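Local structure of putative aldehyde dehydrogenase (Burkholderia cenocepacia, 4YWE) at residues A12-A17 / N208-Y213; T100-K105 / W157-Q162; G258-Q263 / N411-G416. The protein probably oxidises aldehydes or oxo compounds with NAD or NADP as electron acceptor, as other members of the aldehyde dehydrogenase family do. One frame throughout, in Å; residues are numbered along the deposited sequence.

In the fold
Interactions 1 and 2 lie at the mixed sheet of strands 139-155, 177-182 and 207-209 and the helices around it, probably the cofactor-binding half, as in other aldehyde dehydrogenases. Both segments of interaction 2 fall in the chain between those of interaction 1, whose centre is about 20 Å away. Interaction 3 follows both. It starts where the chain passes from strand 253-256 of that sheet to strand 261-265 of the second one. Its centre is about 35 Å from that of interaction 1, across the chain's centre, and about 23 Å from that of interaction 2. None touches another: they join the N-terminal hairpin to the first sheet, two helix starts beside that sheet, and the crossing into the second sheet.

Interaction 1: A12-A17 / N208-Y213; sequences AKHFIA and NIVTGY
Two backbone bonds join Phe15 and Ile209 as an antiparallel hydrogen-bonded pair: Phe15 N donates to Ile209 O at 2.9 Å, and Ile209 N to Phe15 O at 3.0 Å. A side-chain amide continues the ladder, for Ala17 N donates to Asn208 OD1 over 3.1 Å, nearly along the C=O axis. Asparagine suits this place because its other half is used too, ND2 being held by Gly205 O and Cys178 O. Strand 14-16 forms a hairpin with 19-21, while 207-209 runs parallel to 177-182 in a Rossmann-like sheet, so the N-terminal hairpin docks on that sheet's edge. Weaker polar contacts follow at His14 and Thr211. Thr211 N gives His14 ND1 a weak, bent bond of 3.2 Å, and His14 NE2 makes another weak one with Asp50 OD2. A water donates to both Lys13 O and Thr211 OG1, a hydroxyl that also bonds Ala44 O. With CG beside the backbone N (chi1 -59°), the imidazole turns one face to Val210, whose CG1 makes a CH-pi contact 3.8 Å from the ring centroid of His14. Among the apolar contacts, Phe15 CB meets Ile209 CB at 4.1 Å, and both side chains pack on helix 188-200; Val210 packs on helix 48-63.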
# COMPACT_ATOMS: atom_id res chain seq x y z
N ALA A 12 26.25 -11.85 -35.78
CA ALA A 12 26.98 -12.63 -34.78
C ALA A 12 27.81 -11.72 -33.89
O ALA A 12 29.02 -11.91 -33.74
CB ALA A 12 27.87 -13.66 -35.46
N LYS A 13 27.16 -10.72 -33.30
CA LYS A 13 27.85 -9.77 -32.42
C LYS A 13 27.06 -9.55 -31.13
O LYS A 13 25.87 -9.82 -31.06
CB LYS A 13 28.06 -8.44 -33.14
CG LYS A 13 28.83 -8.53 -34.44
CD LYS A 13 28.93 -7.18 -35.13
CE LYS A 13 29.54 -7.30 -36.52
NZ LYS A 13 29.66 -5.98 -37.19
N HIS A 14 27.75 -9.04 -30.11
CA HIS A 14 27.11 -8.64 -28.87
C HIS A 14 26.51 -7.25 -29.04
O HIS A 14 26.82 -6.55 -30.00
CB HIS A 14 28.10 -8.65 -27.70
CG HIS A 14 28.72 -9.98 -27.45
ND1 HIS A 14 27.99 -11.11 -27.18
CD2 HIS A 14 30.02 -10.36 -27.41
CE1 HIS A 14 28.80 -12.14 -27.00
NE2 HIS A 14 30.04 -11.70 -27.13
N PHE A 15 25.67 -6.84 -28.10
CA PHE A 15 25.14 -5.49 -28.09
C PHE A 15 25.59 -4.77 -26.82
O PHE A 15 24.93 -4.83 -25.79
CB PHE A 15 23.61 -5.49 -28.19
CG PHE A 15 23.02 -4.13 -28.40
CD1 PHE A 15 23.11 -3.49 -29.62
CD2 PHE A 15 22.36 -3.48 -27.36
CE1 PHE A 15 22.57 -2.24 -29.82
CE2 PHE A 15 21.81 -2.22 -27.55
CZ PHE A 15 21.92 -1.60 -28.78
N ILE A 16 26.73 -4.10 -26.91
CA ILE A 16 27.33 -3.45 -25.76
C ILE A 16 27.45 -1.95 -25.99
O ILE A 16 27.91 -1.51 -27.05
CB ILE A 16 28.71 -4.06 -25.44
CG1 ILE A 16 28.61 -5.58 -25.31
CG2 ILE A 16 29.29 -3.44 -24.17
CD1 ILE A 16 29.94 -6.27 -25.08
N ALA A 17 27.02 -1.16 -25.01
CA ALA A 17 27.09 0.30 -25.05
C ALA A 17 26.39 0.88 -26.28
O ALA A 17 26.87 1.85 -26.88
CB ALA A 17 28.55 0.75 -25.01
N ASN A 208 22.24 -4.22 -22.32
CA ASN A 208 23.39 -4.89 -22.93
C ASN A 208 23.10 -6.37 -23.10
O ASN A 208 22.62 -7.04 -22.19
CB ASN A 208 24.65 -4.69 -22.08
CG ASN A 208 24.95 -3.23 -21.82
OD1 ASN A 208 25.58 -2.56 -22.65
ND2 ASN A 208 24.52 -2.72 -20.68
N ILE A 209 23.40 -6.89 -24.29
CA ILE A 209 23.16 -8.29 -24.59
C ILE A 209 24.48 -9.00 -24.90
O ILE A 209 25.22 -8.57 -25.78
CB ILE A 209 22.18 -8.46 -25.76
CG1 ILE A 209 21.02 -7.47 -25.65
CG2 ILE A 209 21.67 -9.89 -25.83
CD1 ILE A 209 20.10 -7.72 -24.48
N VAL A 210 24.76 -10.07 -24.17
CA VAL A 210 25.94 -10.88 -24.44
C VAL A 210 25.52 -12.33 -24.67
O VAL A 210 25.17 -13.04 -23.74
CB VAL A 210 26.97 -10.79 -23.30
CG1 VAL A 210 28.16 -11.70 -23.58
CG2 VAL A 210 27.43 -9.36 -23.11
N THR A 211 25.55 -12.75 -25.93
CA THR A 211 25.23 -14.13 -26.28
C THR A 211 26.39 -15.05 -25.91
O THR A 211 27.50 -14.58 -25.70
CB THR A 211 24.92 -14.29 -27.78
OG1 THR A 211 26.04 -13.83 -28.55
CG2 THR A 211 23.69 -13.47 -28.15
N GLY A 212 26.12 -16.34 -25.81
CA GLY A 212 27.15 -17.31 -25.48
C GLY A 212 26.66 -18.48 -24.66
O GLY A 212 25.48 -18.56 -24.31
N TYR A 213 27.57 -19.40 -24.35
CA TYR A 213 27.23 -20.58 -23.57
C TYR A 213 27.01 -20.21 -22.11
O TYR A 213 27.60 -19.27 -21.60
CB TYR A 213 28.33 -21.64 -23.68
CG TYR A 213 28.46 -22.25 -25.06
CD1 TYR A 213 27.43 -22.99 -25.62
CD2 TYR A 213 29.63 -22.09 -25.80
CE1 TYR A 213 27.55 -23.55 -26.88
CE2 TYR A 213 29.76 -22.65 -27.06
CZ TYR A 213 28.71 -23.38 -27.59
OH TYR A 213 28.84 -23.94 -28.84
O HOH W 1 25.26 -12.66 -31.20

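Interaction 2: T100-K105 / W157-Q162; sequences TGKPLK and WNYPMQ
Lys102 reaches across to the 157-162 segment with its ammonium group, where Lys102 NZ donates to Asn158 O at 2.9 Å, in the plane of that carbonyl. The chain leaves the backbone with CG between N and the carbonyl carbon (chi1 64°) and bends again at chi3 (62°), which carries NZ in beside Tyr159. Lys102 NZ comes obliquely to the ring, 3.4 Å from Tyr159 CD1, and the two side chains cross at about a right angle. A lysine fits this buried spot because its charge is probably balanced by the salt bridge of NZ with Asp110 OD2. The phenol of Tyr159 is tied elsewhere, to Thr289 OG1. Trp157 to Pro160 spell the WNYP sequence of the family, at the turn from strand 139-155 into helix 160-174, the helix of a beta-alpha-beta crossover to strand 177-182. Pro160 opens that helix, a position that needs no backbone N-H, and its ring meets Thr100 tip to tip, Pro160 CG 3.8 Å from Thr100 CG2. Thr100 CG2 also sits 3.5 Å from Trp157 O. Thr100 OG1 bonds Glu96 O and weakly accepts from Lys102 N at 3.4 Å, where the chain leaves helix 89-100. Between them Gly101 is the first residue to leave helical angles, with a positive phi (101°), which glycine takes readily. Asp99, next to Thr100 in the chain, is a ligand of the bound calcium ion.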
# COMPACT_ATOMS: atom_id res chain seq x y z
N THR A 100 13.06 -20.98 -31.86
CA THR A 100 12.61 -21.81 -30.74
C THR A 100 11.86 -23.05 -31.22
O THR A 100 11.87 -24.09 -30.56
CB THR A 100 11.69 -21.02 -29.79
OG1 THR A 100 10.45 -20.75 -30.45
CG2 THR A 100 12.35 -19.72 -29.38
N GLY A 101 11.19 -22.93 -32.37
CA GLY A 101 10.47 -24.04 -32.95
C GLY A 101 8.97 -24.03 -32.73
O GLY A 101 8.25 -24.85 -33.30
N LYS A 102 8.50 -23.09 -31.92
CA LYS A 102 7.08 -23.00 -31.60
C LYS A 102 6.27 -22.57 -32.82
O LYS A 102 6.79 -21.88 -33.70
CB LYS A 102 6.85 -22.04 -30.43
CG LYS A 102 7.23 -20.59 -30.72
CD LYS A 102 7.09 -19.74 -29.46
CE LYS A 102 8.03 -20.23 -28.37
NZ LYS A 102 7.81 -19.53 -27.07
N PRO A 103 5.00 -22.99 -32.88
CA PRO A 103 4.08 -22.58 -33.96
C PRO A 103 3.93 -21.07 -34.06
O PRO A 103 4.13 -20.36 -33.07
CB PRO A 103 2.76 -23.24 -33.55
CG PRO A 103 3.16 -24.42 -32.75
CD PRO A 103 4.38 -24.00 -31.99
N LEU A 104 3.59 -20.58 -35.25
CA LEU A 104 3.48 -19.15 -35.50
C LEU A 104 2.45 -18.47 -34.61
O LEU A 104 2.63 -17.32 -34.21
CB LEU A 104 3.15 -18.90 -36.97
CG LEU A 104 4.23 -19.32 -37.97
CD1 LEU A 104 3.79 -19.03 -39.40
CD2 LEU A 104 5.54 -18.61 -37.66
N LYS A 105 1.37 -19.18 -34.30
CA LYS A 105 0.31 -18.65 -33.46
C LYS A 105 0.83 -18.35 -32.05
O LYS A 105 0.48 -17.34 -31.45
CB LYS A 105 -0.86 -19.63 -33.40
CG LYS A 105 -2.07 -19.12 -32.63
CD LYS A 105 -3.20 -20.13 -32.64
CE LYS A 105 -4.42 -19.60 -31.91
NZ LYS A 105 -5.54 -20.59 -31.91
N TRP A 157 15.65 -20.48 -23.32
CA TRP A 157 15.33 -20.61 -24.74
C TRP A 157 13.85 -20.85 -25.03
O TRP A 157 13.42 -20.71 -26.17
CB TRP A 157 16.15 -21.76 -25.34
CG TRP A 157 16.16 -23.00 -24.49
CD1 TRP A 157 17.14 -23.39 -23.63
CD2 TRP A 157 15.12 -23.98 -24.39
NE1 TRP A 157 16.79 -24.57 -23.02
CE2 TRP A 157 15.55 -24.95 -23.47
CE3 TRP A 157 13.88 -24.15 -25.01
CZ2 TRP A 157 14.78 -26.07 -23.13
CZ3 TRP A 157 13.11 -25.25 -24.67
CH2 TRP A 157 13.57 -26.20 -23.75
N ASN A 158 13.08 -21.21 -24.00
CA ASN A 158 11.70 -21.62 -24.21
C ASN A 158 10.75 -20.44 -24.44
O ASN A 158 9.82 -20.53 -25.23
CB ASN A 158 11.21 -22.48 -23.04
CG ASN A 158 11.29 -21.75 -21.71
OD1 ASN A 158 12.08 -20.82 -21.54
ND2 ASN A 158 10.48 -22.19 -20.75
N TYR A 159 10.99 -19.33 -23.74
CA TYR A 159 10.26 -18.10 -23.99
C TYR A 159 11.20 -16.90 -23.96
O TYR A 159 11.17 -16.12 -23.01
CB TYR A 159 9.14 -17.90 -22.97
CG TYR A 159 8.04 -18.95 -23.01
CD1 TYR A 159 6.95 -18.81 -23.86
CD2 TYR A 159 8.10 -20.07 -22.19
CE1 TYR A 159 5.95 -19.76 -23.90
CE2 TYR A 159 7.10 -21.03 -22.22
CZ TYR A 159 6.03 -20.87 -23.08
OH TYR A 159 5.04 -21.83 -23.10
N PRO A 160 12.04 -16.75 -25.00
CA PRO A 160 13.02 -15.66 -25.05
C PRO A 160 12.41 -14.28 -24.87
O PRO A 160 12.85 -13.54 -23.99
CB PRO A 160 13.62 -15.81 -26.45
CG PRO A 160 13.48 -17.26 -26.76
CD PRO A 160 12.17 -17.66 -26.16
N MET A 161 11.40 -13.94 -25.66
CA MET A 161 10.79 -12.62 -25.60
C MET A 161 9.99 -12.39 -24.32
O MET A 161 10.10 -11.35 -23.69
CB MET A 161 9.89 -12.38 -26.81
CG MET A 161 10.62 -12.02 -28.08
SD MET A 161 9.49 -11.56 -29.41
CE MET A 161 8.54 -13.06 -29.59
N GLN A 162 9.17 -13.37 -23.95
CA GLN A 162 8.28 -13.22 -22.79
C GLN A 162 9.06 -13.03 -21.50
O GLN A 162 8.73 -12.16 -20.69
CB GLN A 162 7.35 -14.42 -22.67
CG GLN A 162 6.23 -14.46 -23.69
CD GLN A 162 4.90 -14.82 -23.07
OE1 GLN A 162 4.55 -14.32 -22.00
NE2 GLN A 162 4.15 -15.70 -23.73

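Interaction 3: G258-Q263 / N411-G416; sequences GGKSPQ and NGTPYG
The GGK stretch that follows the predicted active-site Glu256 in the family's ELGGK sequence is the surface on which Tyr415 lies, its ring resting against Gly258, Gly259 and Lys260. Gly259 C lies over one face of the ring, and Gly259 CA is 3.5 Å from Tyr415 CD1. At both glycines the ring packs on bare backbone; at Gly258 a side chain would come close to the ring atom CE1. Gly258 O approaches obliquely, 3.4 Å from Tyr415 CD1, and is itself bonded to Ser462 OG. The side chain of Tyr415 meets the next residue through its root, Tyr415 CB lying 3.5 Å from Lys260 N. Here the chain passes from strand 253-256 of one sheet to strand 261-265 of the other, while the 411-416 loop links helix 403-410 to strand 418-422, the parallel neighbour of 261-265 in the second sheet. Lys260 contributes its aliphatic root: Lys260 CB packs at 3.9 Å from Tyr415 CD2. Beyond it the chain bends at chi2 (65°) and leads away, and NZ finds its partners in Glu388 O and Leu385 O. Thr413 also touches Lys260, its OG1 3.9 Å from Lys260 CB. Thr413 OG1 accepts from Tyr415 N at 3.2 Å, an ST turn that fixes the backbone just where the tyrosine begins; a threonine hydroxyl is well placed for this, reaching the N-H two residues on.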
# COMPACT_ATOMS: atom_id res chain seq x y z
N GLY A 258 11.96 -24.71 -12.61
CA GLY A 258 10.95 -25.55 -13.21
C GLY A 258 9.83 -25.94 -12.26
O GLY A 258 9.76 -25.45 -11.14
N GLY A 259 8.94 -26.82 -12.72
CA GLY A 259 7.83 -27.25 -11.90
C GLY A 259 7.17 -28.54 -12.35
O GLY A 259 7.48 -29.08 -13.41
N LYS A 260 6.26 -29.03 -11.51
CA LYS A 260 5.44 -30.19 -11.83
C LYS A 260 4.00 -29.84 -11.52
O LYS A 260 3.33 -30.50 -10.72
CB LYS A 260 5.89 -31.42 -11.04
CG LYS A 260 5.45 -32.74 -11.63
CD LYS A 260 6.09 -32.98 -12.98
CE LYS A 260 5.49 -34.19 -13.68
NZ LYS A 260 6.16 -34.47 -14.98
N SER A 261 3.52 -28.78 -12.17
CA SER A 261 2.23 -28.17 -11.85
C SER A 261 1.05 -29.08 -12.15
O SER A 261 0.92 -29.60 -13.25
CB SER A 261 2.08 -26.86 -12.62
OG SER A 261 3.13 -25.96 -12.29
N PRO A 262 0.18 -29.27 -11.15
CA PRO A 262 -0.99 -30.16 -11.24
C PRO A 262 -2.29 -29.46 -11.64
O PRO A 262 -2.54 -28.32 -11.26
CB PRO A 262 -1.10 -30.70 -9.82
CG PRO A 262 -0.67 -29.55 -8.97
CD PRO A 262 0.38 -28.79 -9.77
N GLN A 263 -3.10 -30.17 -12.42
CA GLN A 263 -4.48 -29.77 -12.68
C GLN A 263 -5.40 -30.64 -11.84
O GLN A 263 -5.40 -31.86 -11.97
CB GLN A 263 -4.81 -29.93 -14.17
CG GLN A 263 -3.96 -29.09 -15.10
CD GLN A 263 -4.60 -27.77 -15.47
OE1 GLN A 263 -5.39 -27.22 -14.71
NE2 GLN A 263 -4.27 -27.26 -16.65
N ASN A 411 0.92 -31.33 -3.50
CA ASN A 411 2.11 -30.84 -2.80
C ASN A 411 3.16 -31.94 -2.63
O ASN A 411 4.17 -31.73 -1.95
CB ASN A 411 1.72 -30.28 -1.43
CG ASN A 411 0.73 -29.14 -1.51
OD1 ASN A 411 0.59 -28.50 -2.55
ND2 ASN A 411 0.03 -28.88 -0.41
N GLY A 412 2.93 -33.08 -3.26
CA GLY A 412 3.77 -34.25 -3.06
C GLY A 412 5.08 -34.29 -3.81
O GLY A 412 5.88 -35.21 -3.62
N THR A 413 5.32 -33.30 -4.67
CA THR A 413 6.57 -33.23 -5.42
C THR A 413 7.46 -32.14 -4.83
O THR A 413 6.99 -31.33 -4.03
CB THR A 413 6.31 -32.95 -6.92
OG1 THR A 413 6.08 -31.56 -7.13
CG2 THR A 413 5.12 -33.76 -7.42
N PRO A 414 8.76 -32.13 -5.19
CA PRO A 414 9.62 -31.05 -4.69
C PRO A 414 9.24 -29.68 -5.24
O PRO A 414 9.64 -28.66 -4.68
CB PRO A 414 11.02 -31.46 -5.18
CG PRO A 414 10.93 -32.93 -5.40
CD PRO A 414 9.54 -33.18 -5.88
N TYR A 415 8.49 -29.66 -6.33
CA TYR A 415 8.15 -28.42 -7.02
C TYR A 415 6.89 -27.77 -6.46
O TYR A 415 6.10 -28.41 -5.77
CB TYR A 415 7.99 -28.67 -8.52
CG TYR A 415 9.22 -29.25 -9.18
CD1 TYR A 415 10.25 -28.43 -9.61
CD2 TYR A 415 9.34 -30.62 -9.39
CE1 TYR A 415 11.38 -28.95 -10.22
CE2 TYR A 415 10.46 -31.15 -10.00
CZ TYR A 415 11.47 -30.32 -10.41
OH TYR A 415 12.59 -30.84 -11.02
N GLY A 416 6.72 -26.49 -6.78
CA GLY A 416 5.55 -25.74 -6.36
C GLY A 416 5.51 -24.39 -7.05
O GLY A 416 5.99 -23.39 -6.52
O HOH W 2 3.92 -28.78 -7.74